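Local coordinates for translation initiation factor eif-2b-like protein (Chaetomium thermophilum, PDB 4ZEO), which probably acts in translation initiation as the delta subunit of eIF2B, the heterodecameric guanine nucleotide exchange factor for eIF2, at residues P157-V162 with L182-K187; V271-A276 with E296-R301; C392-F397 with V437-E442. One frame throughout, in Å; residues are numbered along the deposited sequence.

Interaction 1 of 3, residues P157-V162 with L182-K187; sequences PAVLAV and LLAFRK
Two nearly antiparallel helices of the N-terminal helical part of the chain meet through Ala158 and Ala184. Helix 157-168 and helix 174-191 follow each other in sequence, and the contact ties them together as a helical hairpin. The axes of the two segments approach to 8.4 Å, and their N-to-C directions lie 162° apart. The small alanines suit this spacing. Both point their CB toward the partner helix, and the two CB atoms are 4.0 Å apart. Ala184 CB also rests on the backbone of the first helix, 3.8 Å from Ala158 O. Two valines one turn apart also touch this CB. CG2 of Val159 lies 3.9 Å from Ala184 CB, and CG2 of Val162 lies 4.0 Å from the same atom. In both valines CG2 is anti to the carbonyl carbon, beside the backbone N, and is the branch that touches Ala184. Val159 CG2 has a second neighbour in Phe185. Phe185 starts away from the partner helix, but its ring comes back. Val159 CG2 meets the ring at its edge, near the ring plane, 4.1 Å from CD1. On the outer side Lys187 lays its aliphatic chain beside Ala158, with CD 3.7 Å from Ala158 CB. The end of the lysine leads away from the contact. Val159 and Phe185 both also touch Gln212 of helix 200-219, while Arg186 forms a salt bridge with Asp258 of helix 246-277. The arrangement is that of an antiparallel helical bundle with a largely apolar interior at this contact, here in the helical region of this eIF2B subunit.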
loop_
_atom_site.group_PDB
_atom_site.type_symbol
_atom_site.label_atom_id
_atom_site.label_comp_id
_atom_site.label_asym_id
_atom_site.label_seq_id
_atom_site.Cartn_x
_atom_site.Cartn_y
_atom_site.Cartn_z
ATOM N N PRO A 157 17.952 -14.709 8.312
ATOM C CA PRO A 157 16.749 -15.550 8.387
ATOM C C PRO A 157 15.420 -14.773 8.418
ATOM O O PRO A 157 14.435 -15.255 7.862
ATOM C CB PRO A 157 16.965 -16.353 9.687
ATOM C CG PRO A 157 17.991 -15.584 10.455
ATOM C CD PRO A 157 18.899 -15.035 9.395
ATOM N N ALA A 158 15.390 -13.595 9.033
ATOM C CA ALA A 158 14.169 -12.803 9.053
ATOM C C ALA A 158 13.759 -12.418 7.632
ATOM O O ALA A 158 12.577 -12.457 7.285
ATOM C CB ALA A 158 14.349 -11.571 9.918
ATOM N N VAL A 159 14.741 -12.045 6.821
ATOM C CA VAL A 159 14.506 -11.672 5.429
ATOM C C VAL A 159 14.065 -12.880 4.590
ATOM O O VAL A 159 13.172 -12.789 3.758
ATOM C CB VAL A 159 15.792 -10.996 4.816
ATOM C CG1 VAL A 159 15.691 -10.845 3.274
ATOM C CG2 VAL A 159 16.061 -9.643 5.518
ATOM N N LEU A 160 14.666 -14.023 4.864
ATOM C CA LEU A 160 14.349 -15.256 4.176
ATOM C C LEU A 160 12.857 -15.624 4.342
ATOM O O LEU A 160 12.165 -15.944 3.372
ATOM C CB LEU A 160 15.223 -16.358 4.744
ATOM C CG LEU A 160 15.329 -17.634 3.938
ATOM C CD1 LEU A 160 16.220 -17.350 2.732
ATOM C CD2 LEU A 160 15.856 -18.782 4.795
ATOM N N ALA A 161 12.367 -15.531 5.577
ATOM C CA ALA A 161 10.977 -15.823 5.894
ATOM C C ALA A 161 10.039 -14.837 5.202
ATOM O O ALA A 161 9.026 -15.241 4.639
ATOM C CB ALA A 161 10.754 -15.806 7.392
ATOM N N VAL A 162 10.367 -13.549 5.240
ATOM C CA VAL A 162 9.518 -12.554 4.585
ATOM C C VAL A 162 9.442 -12.753 3.068
ATOM O O VAL A 162 8.361 -12.671 2.489
ATOM C CB VAL A 162 9.986 -11.119 4.902
ATOM C CG1 VAL A 162 9.386 -10.111 3.934
ATOM C CG2 VAL A 162 9.650 -10.768 6.335
ATOM N N LEU A 182 10.548 -3.878 6.342
ATOM C CA LEU A 182 11.182 -2.941 7.266
ATOM C C LEU A 182 11.479 -3.620 8.603
ATOM O O LEU A 182 12.522 -3.381 9.199
ATOM C CB LEU A 182 10.298 -1.706 7.488
ATOM C CG LEU A 182 10.206 -0.849 6.213
ATOM C CD1 LEU A 182 9.322 0.382 6.360
ATOM C CD2 LEU A 182 11.573 -0.461 5.767
ATOM N N LEU A 183 10.563 -4.469 9.071
ATOM C CA LEU A 183 10.785 -5.200 10.313
ATOM C C LEU A 183 11.905 -6.236 10.195
ATOM O O LEU A 183 12.679 -6.414 11.127
ATOM C CB LEU A 183 9.504 -5.889 10.770
ATOM C CG LEU A 183 8.392 -4.973 11.271
ATOM C CD1 LEU A 183 7.154 -5.791 11.582
ATOM C CD2 LEU A 183 8.845 -4.159 12.476
ATOM N N ALA A 184 11.993 -6.922 9.064
ATOM C CA ALA A 184 13.080 -7.871 8.862
ATOM C C ALA A 184 14.416 -7.130 8.818
ATOM O O ALA A 184 15.416 -7.572 9.422
ATOM C CB ALA A 184 12.871 -8.677 7.591
ATOM N N PHE A 185 14.426 -6.006 8.103
ATOM C CA PHE A 185 15.616 -5.152 8.021
ATOM C C PHE A 185 16.007 -4.643 9.418
ATOM O O PHE A 185 17.177 -4.453 9.744
ATOM C CB PHE A 185 15.377 -3.949 7.103
ATOM C CG PHE A 185 15.427 -4.276 5.645
ATOM C CD1 PHE A 185 15.709 -5.567 5.209
ATOM C CD2 PHE A 185 15.268 -3.274 4.696
ATOM C CE1 PHE A 185 15.785 -5.851 3.843
ATOM C CE2 PHE A 185 15.349 -3.561 3.331
ATOM C CZ PHE A 185 15.603 -4.840 2.912
ATOM N N ARG A 186 15.002 -4.404 10.240
ATOM C CA ARG A 186 15.243 -3.950 11.581
ATOM C C ARG A 186 16.076 -5.004 12.323
ATOM O O ARG A 186 17.049 -4.684 13.015
ATOM C CB ARG A 186 13.911 -3.674 12.270
ATOM C CG ARG A 186 13.996 -2.709 13.410
ATOM C CD ARG A 186 12.682 -2.600 14.142
ATOM N NE ARG A 186 12.783 -1.628 15.214
ATOM C CZ ARG A 186 13.273 -1.932 16.410
ATOM N NH1 ARG A 186 13.690 -3.170 16.646
ATOM N NH2 ARG A 186 13.342 -1.012 17.364
ATOM N N LYS A 187 15.700 -6.265 12.138
ATOM C CA LYS A 187 16.405 -7.380 12.750
ATOM C C LYS A 187 17.829 -7.527 12.170
ATOM O O LYS A 187 18.779 -7.834 12.888
ATOM C CB LYS A 187 15.602 -8.661 12.541
ATOM C CG LYS A 187 14.397 -8.805 13.447
ATOM C CD LYS A 187 13.733 -10.150 13.232
ATOM C CE LYS A 187 12.326 -10.223 13.817
ATOM N NZ LYS A 187 12.295 -10.437 15.295
#

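Interaction 2 of 3, residues V271-A276 with E296-R301; sequences VIARNA and EKTLLR
Arg301 places NH2 over one face of the Arg274 guanidinium, 3.2 Å above its plane and offset toward the rim. The two planes are 27° apart and the side chains cross obliquely; Arg274 CB in turn lies over one face of the Arg301 guanidinium. Arg301 NH2 also lies 3.4 Å from Arg274 CD. Arg274 runs extended from CG to NE. The polar ends have other partners: Arg301 NE forms a salt bridge with Glu305, and Arg274 NH1 is hydrogen-bonded to Tyr270 OH. Beside the arginines the helices come close over small residues. Ala273 CB sits 3.7 Å from Lys297 CB. Thr298 OG1 lies 3.4 Å from Ala273 CA. Thr298 CG2 lies 3.6 Å from Ala276 CB. The threonine hydroxyl is hydrogen-bonded to Leu294 O, one turn back in its own helix. The axes of the segments pass at 8.0 Å with a crossing angle of -51°. Leu391 of strand 387-391 touches both Ala276 and Thr298, so this helix pair packs on the parallel sheet. An alanine in place of Arg301 would probably leave Glu305 without its mate and the face of the Arg274 guanidinium without the NH2 that covers it. Arg274 NE and Arg301 NH2 are two donors 3.5 Å apart and do not bond; Glu305 probably eases the repulsion of these like charges, while the alanines and Thr298 supply the close helix packing.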
loop_
_atom_site.group_PDB
_atom_site.type_symbol
_atom_site.label_atom_id
_atom_site.label_comp_id
_atom_site.label_asym_id
_atom_site.label_seq_id
_atom_site.Cartn_x
_atom_site.Cartn_y
_atom_site.Cartn_z
ATOM N N VAL A 271 -4.962 8.382 9.120
ATOM C CA VAL A 271 -5.213 9.700 8.570
ATOM C C VAL A 271 -5.993 9.621 7.269
ATOM O O VAL A 271 -6.980 10.343 7.105
ATOM C CB VAL A 271 -3.881 10.492 8.346
ATOM C CG1 VAL A 271 -4.115 11.757 7.502
ATOM C CG2 VAL A 271 -3.223 10.833 9.677
ATOM N N ILE A 272 -5.600 8.718 6.369
ATOM C CA ILE A 272 -6.302 8.564 5.089
ATOM C C ILE A 272 -7.760 8.139 5.316
ATOM O O ILE A 272 -8.683 8.705 4.728
ATOM C CB ILE A 272 -5.601 7.527 4.164
ATOM C CG1 ILE A 272 -4.267 8.079 3.649
ATOM C CG2 ILE A 272 -6.483 7.178 2.973
ATOM C CD1 ILE A 272 -3.377 7.032 2.952
ATOM N N ALA A 273 -7.972 7.157 6.183
ATOM C CA ALA A 273 -9.332 6.667 6.438
ATOM C C ALA A 273 -10.171 7.777 7.059
ATOM O O ALA A 273 -11.319 7.987 6.674
ATOM C CB ALA A 273 -9.311 5.439 7.332
ATOM N N ARG A 274 -9.585 8.511 7.996
ATOM C CA ARG A 274 -10.310 9.588 8.651
ATOM C C ARG A 274 -10.607 10.720 7.673
ATOM O O ARG A 274 -11.717 11.219 7.598
ATOM C CB ARG A 274 -9.535 10.125 9.850
ATOM C CG ARG A 274 -10.164 11.359 10.418
ATOM C CD ARG A 274 -9.777 11.571 11.864
ATOM N NE ARG A 274 -10.467 12.726 12.417
ATOM C CZ ARG A 274 -10.372 13.138 13.678
ATOM N NH1 ARG A 274 -9.612 12.489 14.546
ATOM N NH2 ARG A 274 -11.041 14.206 14.072
ATOM N N ASN A 275 -9.605 11.131 6.923
ATOM C CA ASN A 275 -9.811 12.239 6.011
ATOM C C ASN A 275 -10.715 11.843 4.833
ATOM O O ASN A 275 -11.524 12.648 4.385
ATOM C CB ASN A 275 -8.451 12.790 5.562
ATOM C CG ASN A 275 -7.744 13.534 6.685
ATOM O OD1 ASN A 275 -8.268 13.622 7.796
ATOM N ND2 ASN A 275 -6.543 14.041 6.416
ATOM N N ALA A 276 -10.623 10.601 4.365
ATOM C CA ALA A 276 -11.525 10.138 3.299
ATOM C C ALA A 276 -12.983 10.016 3.782
ATOM O O ALA A 276 -13.919 10.312 3.031
ATOM C CB ALA A 276 -11.044 8.805 2.729
ATOM N N GLU A 296 -11.903 -0.129 2.973
ATOM C CA GLU A 296 -12.566 -0.777 4.096
ATOM C C GLU A 296 -12.498 0.060 5.380
ATOM O O GLU A 296 -13.515 0.226 6.066
ATOM C CB GLU A 296 -11.949 -2.166 4.326
ATOM C CG GLU A 296 -12.546 -2.967 5.476
ATOM C CD GLU A 296 -12.075 -4.412 5.462
ATOM O OE1 GLU A 296 -11.522 -4.858 4.434
ATOM O OE2 GLU A 296 -12.249 -5.111 6.478
ATOM N N LYS A 297 -11.306 0.582 5.685
ATOM C CA LYS A 297 -11.086 1.408 6.872
ATOM C C LYS A 297 -11.906 2.686 6.834
ATOM O O LYS A 297 -12.461 3.128 7.864
ATOM C CB LYS A 297 -9.606 1.783 7.017
ATOM C CG LYS A 297 -8.632 0.653 7.335
ATOM C CD LYS A 297 -8.859 -0.006 8.657
ATOM C CE LYS A 297 -7.825 -1.129 8.871
ATOM N NZ LYS A 297 -8.006 -1.852 10.175
ATOM N N THR A 298 -11.979 3.274 5.647
ATOM C CA THR A 298 -12.724 4.510 5.445
ATOM C C THR A 298 -14.204 4.311 5.696
ATOM O O THR A 298 -14.831 5.085 6.434
ATOM C CB THR A 298 -12.538 5.046 4.040
ATOM O OG1 THR A 298 -11.162 5.399 3.854
ATOM C CG2 THR A 298 -13.416 6.262 3.833
ATOM N N LEU A 299 -14.744 3.244 5.103
ATOM C CA LEU A 299 -16.159 2.913 5.243
ATOM C C LEU A 299 -16.485 2.579 6.695
ATOM O O LEU A 299 -17.506 3.007 7.217
ATOM C CB LEU A 299 -16.541 1.761 4.295
ATOM C CG LEU A 299 -16.397 2.126 2.799
ATOM C CD1 LEU A 299 -16.758 0.968 1.842
ATOM C CD2 LEU A 299 -17.242 3.368 2.458
ATOM N N LEU A 300 -15.614 1.828 7.360
ATOM C CA LEU A 300 -15.841 1.522 8.778
ATOM C C LEU A 300 -15.776 2.802 9.621
ATOM O O LEU A 300 -16.547 2.975 10.554
ATOM C CB LEU A 300 -14.843 0.466 9.286
ATOM C CG LEU A 300 -15.053 -0.922 8.644
ATOM C CD1 LEU A 300 -14.000 -1.955 9.073
ATOM C CD2 LEU A 300 -16.465 -1.454 8.874
ATOM N N ARG A 301 -14.887 3.714 9.261
ATOM C CA ARG A 301 -14.769 4.972 9.992
ATOM C C ARG A 301 -16.040 5.833 9.874
ATOM O O ARG A 301 -16.554 6.336 10.881
ATOM C CB ARG A 301 -13.537 5.746 9.492
ATOM C CG ARG A 301 -13.357 7.122 10.092
ATOM C CD ARG A 301 -12.796 7.058 11.477
ATOM N NE ARG A 301 -12.753 8.400 12.035
ATOM C CZ ARG A 301 -12.198 8.736 13.201
ATOM N NH1 ARG A 301 -11.611 7.829 13.976
ATOM N NH2 ARG A 301 -12.235 10.000 13.583
#

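Interaction 3 of 3, residues C392-F397 with V437-E442; sequences CETINF and VITEIE
Thr394 holds OG1 between its backbone N and carbonyl carbon (chi1 59°), and Glu440 holds CG in the same crowded position (chi1 76°). Glu440 then bends at chi2, and its carboxylate reaches Thr394. The two side chains cross at about a right angle. Glu440 OE1 accepts from Thr394 N at 2.8 Å, using its syn lone pair, with an N-H...O angle of 158°. Glu440 OE2 accepts from Thr394 OG1 at 2.6 Å, and here the hydroxyl comes from above the carboxylate plane. Water 1 accepts from Ile395 N and donates to the same OE2. The carboxylate thus serves two successive backbone N-H groups at the start of the 3-10 segment 394-396, one directly and one through water. Arg264 hydrogen-bonds to Thr394 OG1 and makes a long, weak ion pair with Glu440 OE2. Next to this site Ile441 CG1 lies 3.5 Å from Thr394 CG2. Thr439 forms an ST turn, its OG1 accepting from Ile441 N at 3.1 Å. Cys392 N donates to Ile438 O at 3.1 Å, extending the parallel pairing of strands 387-391 and 436-438 one residue past Leu391. Phe397 meets Val437 tip to tip, with CZ 4.0 Å from Val437 CG1. The same CZ lies 3.7 Å from Thr439 CG2. The bonds to both carboxylate oxygens probably fix the rotation of the Glu440 end group, and the nearby Arg264 is likely to favour its negative charge.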
loop_
_atom_site.group_PDB
_atom_site.type_symbol
_atom_site.label_atom_id
_atom_site.label_comp_id
_atom_site.label_asym_id
_atom_site.label_seq_id
_atom_site.Cartn_x
_atom_site.Cartn_y
_atom_site.Cartn_z
ATOM N N CYS A 392 -4.470 6.363 -1.250
ATOM C CA CYS A 392 -3.142 5.780 -1.369
ATOM C C CYS A 392 -2.085 6.491 -0.504
ATOM O O CYS A 392 -2.049 7.720 -0.428
ATOM C CB CYS A 392 -2.749 5.802 -2.861
ATOM S SG CYS A 392 -1.293 4.878 -3.327
ATOM N N GLU A 393 -1.182 5.712 0.078
ATOM C CA GLU A 393 -0.096 6.255 0.894
ATOM C C GLU A 393 0.949 6.850 -0.042
ATOM O O GLU A 393 1.170 6.331 -1.130
ATOM C CB GLU A 393 0.527 5.159 1.783
ATOM C CG GLU A 393 -0.454 4.508 2.746
ATOM C CD GLU A 393 -1.211 3.287 2.163
ATOM O OE1 GLU A 393 -1.277 3.108 0.914
ATOM O OE2 GLU A 393 -1.739 2.494 2.975
ATOM N N THR A 394 1.623 7.901 0.403
ATOM C CA THR A 394 2.603 8.594 -0.429
ATOM C C THR A 394 3.759 7.686 -0.813
ATOM O O THR A 394 4.341 7.852 -1.879
ATOM C CB THR A 394 3.188 9.854 0.274
ATOM O OG1 THR A 394 3.818 9.480 1.502
ATOM C CG2 THR A 394 2.118 10.846 0.556
ATOM N N ILE A 395 4.080 6.732 0.059
ATOM C CA ILE A 395 5.213 5.804 -0.137
ATOM C C ILE A 395 4.999 4.892 -1.381
ATOM O O ILE A 395 5.939 4.334 -1.925
ATOM C CB ILE A 395 5.438 4.927 1.151
ATOM C CG1 ILE A 395 6.801 4.237 1.159
ATOM C CG2 ILE A 395 4.338 3.875 1.323
ATOM C CD1 ILE A 395 7.942 5.088 1.578
ATOM N N ASN A 396 3.746 4.776 -1.813
ATOM C CA ASN A 396 3.370 4.009 -2.992
ATOM C C ASN A 396 3.548 4.803 -4.309
ATOM O O ASN A 396 3.415 4.239 -5.386
ATOM C CB ASN A 396 1.913 3.528 -2.868
ATOM C CG ASN A 396 1.737 2.402 -1.844
ATOM O OD1 ASN A 396 2.513 1.453 -1.812
ATOM N ND2 ASN A 396 0.726 2.521 -0.998
ATOM N N PHE A 397 3.800 6.106 -4.215
ATOM C CA PHE A 397 4.047 6.930 -5.399
ATOM C C PHE A 397 5.419 6.699 -5.984
ATOM O O PHE A 397 6.395 6.459 -5.267
ATOM C CB PHE A 397 3.907 8.421 -5.089
ATOM C CG PHE A 397 2.489 8.888 -4.949
ATOM C CD1 PHE A 397 1.660 8.325 -3.992
ATOM C CD2 PHE A 397 2.007 9.930 -5.718
ATOM C CE1 PHE A 397 0.358 8.753 -3.835
ATOM C CE2 PHE A 397 0.707 10.379 -5.570
ATOM C CZ PHE A 397 -0.124 9.786 -4.621
ATOM N N VAL A 437 -6.835 12.119 -5.532
ATOM C CA VAL A 437 -6.180 11.134 -4.689
ATOM C C VAL A 437 -6.046 11.653 -3.251
ATOM O O VAL A 437 -5.555 12.755 -3.029
ATOM C CB VAL A 437 -4.768 10.806 -5.205
ATOM C CG1 VAL A 437 -4.130 9.685 -4.347
ATOM C CG2 VAL A 437 -4.833 10.379 -6.643
ATOM N N ILE A 438 -6.453 10.857 -2.276
ATOM C CA ILE A 438 -6.244 11.243 -0.890
ATOM C C ILE A 438 -5.064 10.444 -0.294
ATOM O O ILE A 438 -5.091 9.217 -0.269
ATOM C CB ILE A 438 -7.495 11.000 -0.042
ATOM C CG1 ILE A 438 -8.661 11.845 -0.536
ATOM C CG2 ILE A 438 -7.221 11.302 1.435
ATOM C CD1 ILE A 438 -9.945 11.590 0.259
ATOM N N THR A 439 -4.064 11.157 0.233
ATOM C CA THR A 439 -2.890 10.549 0.848
ATOM C C THR A 439 -2.863 10.953 2.315
ATOM O O THR A 439 -3.796 11.588 2.797
ATOM C CB THR A 439 -1.547 10.968 0.187
ATOM O OG1 THR A 439 -1.217 12.316 0.551
ATOM C CG2 THR A 439 -1.587 10.822 -1.338
ATOM N N GLU A 440 -1.853 10.489 3.047
ATOM C CA GLU A 440 -1.692 10.861 4.442
ATOM C C GLU A 440 -1.225 12.336 4.610
ATOM O O GLU A 440 -1.175 12.847 5.737
ATOM C CB GLU A 440 -0.724 9.895 5.143
ATOM C CG GLU A 440 0.761 10.091 4.837
ATOM C CD GLU A 440 1.273 9.256 3.690
ATOM O OE1 GLU A 440 0.479 8.893 2.805
ATOM O OE2 GLU A 440 2.485 8.944 3.678
ATOM N N ILE A 441 -0.840 13.001 3.513
ATOM C CA ILE A 441 -0.388 14.386 3.598
ATOM C C ILE A 441 -1.551 15.327 3.921
ATOM O O ILE A 441 -2.535 15.340 3.220
ATOM C CB ILE A 441 0.293 14.869 2.326
ATOM C CG1 ILE A 441 1.450 13.948 1.952
ATOM C CG2 ILE A 441 0.769 16.318 2.508
ATOM C CD1 ILE A 441 2.420 13.716 3.072
ATOM N N GLU A 442 -1.468 16.038 5.040
ATOM C CA GLU A 442 -2.511 16.982 5.433
ATOM C C GLU A 442 -2.202 18.447 5.166
ATOM O O GLU A 442 -3.109 19.235 4.911
ATOM C CB GLU A 442 -2.844 16.797 6.919
ATOM C CG GLU A 442 -3.596 15.498 7.194
ATOM C CD GLU A 442 -3.895 15.271 8.660
ATOM O OE1 GLU A 442 -5.094 15.382 9.027
ATOM O OE2 GLU A 442 -2.953 15.019 9.440
HETATM O O HOH W 1 3.199 6.638 3.080
#

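How the interactions relate
Interactions 2 and 3 touch, with centres 13 Å apart. Ile272 of interaction 2 packs on interaction 3, its CG1 lying 3.5 Å from Glu440 N. A probable hydrogen bond of 3.3 Å joins Asn275 ND2 to Glu442 OE1. Interaction 1 stands apart in the helical region. Its centre is 29 Å from that of interaction 2, on the opposite side of the chain's centre. From interaction 3 it is 25 Å between centres and about 7 Å between nearest atoms. Helix 174-191 links these two: it carries 182-187, and its Ile175 touches Glu393 and Ile395. Helix 246-277 likewise runs from Asp258, beside interaction 1, to interaction 2.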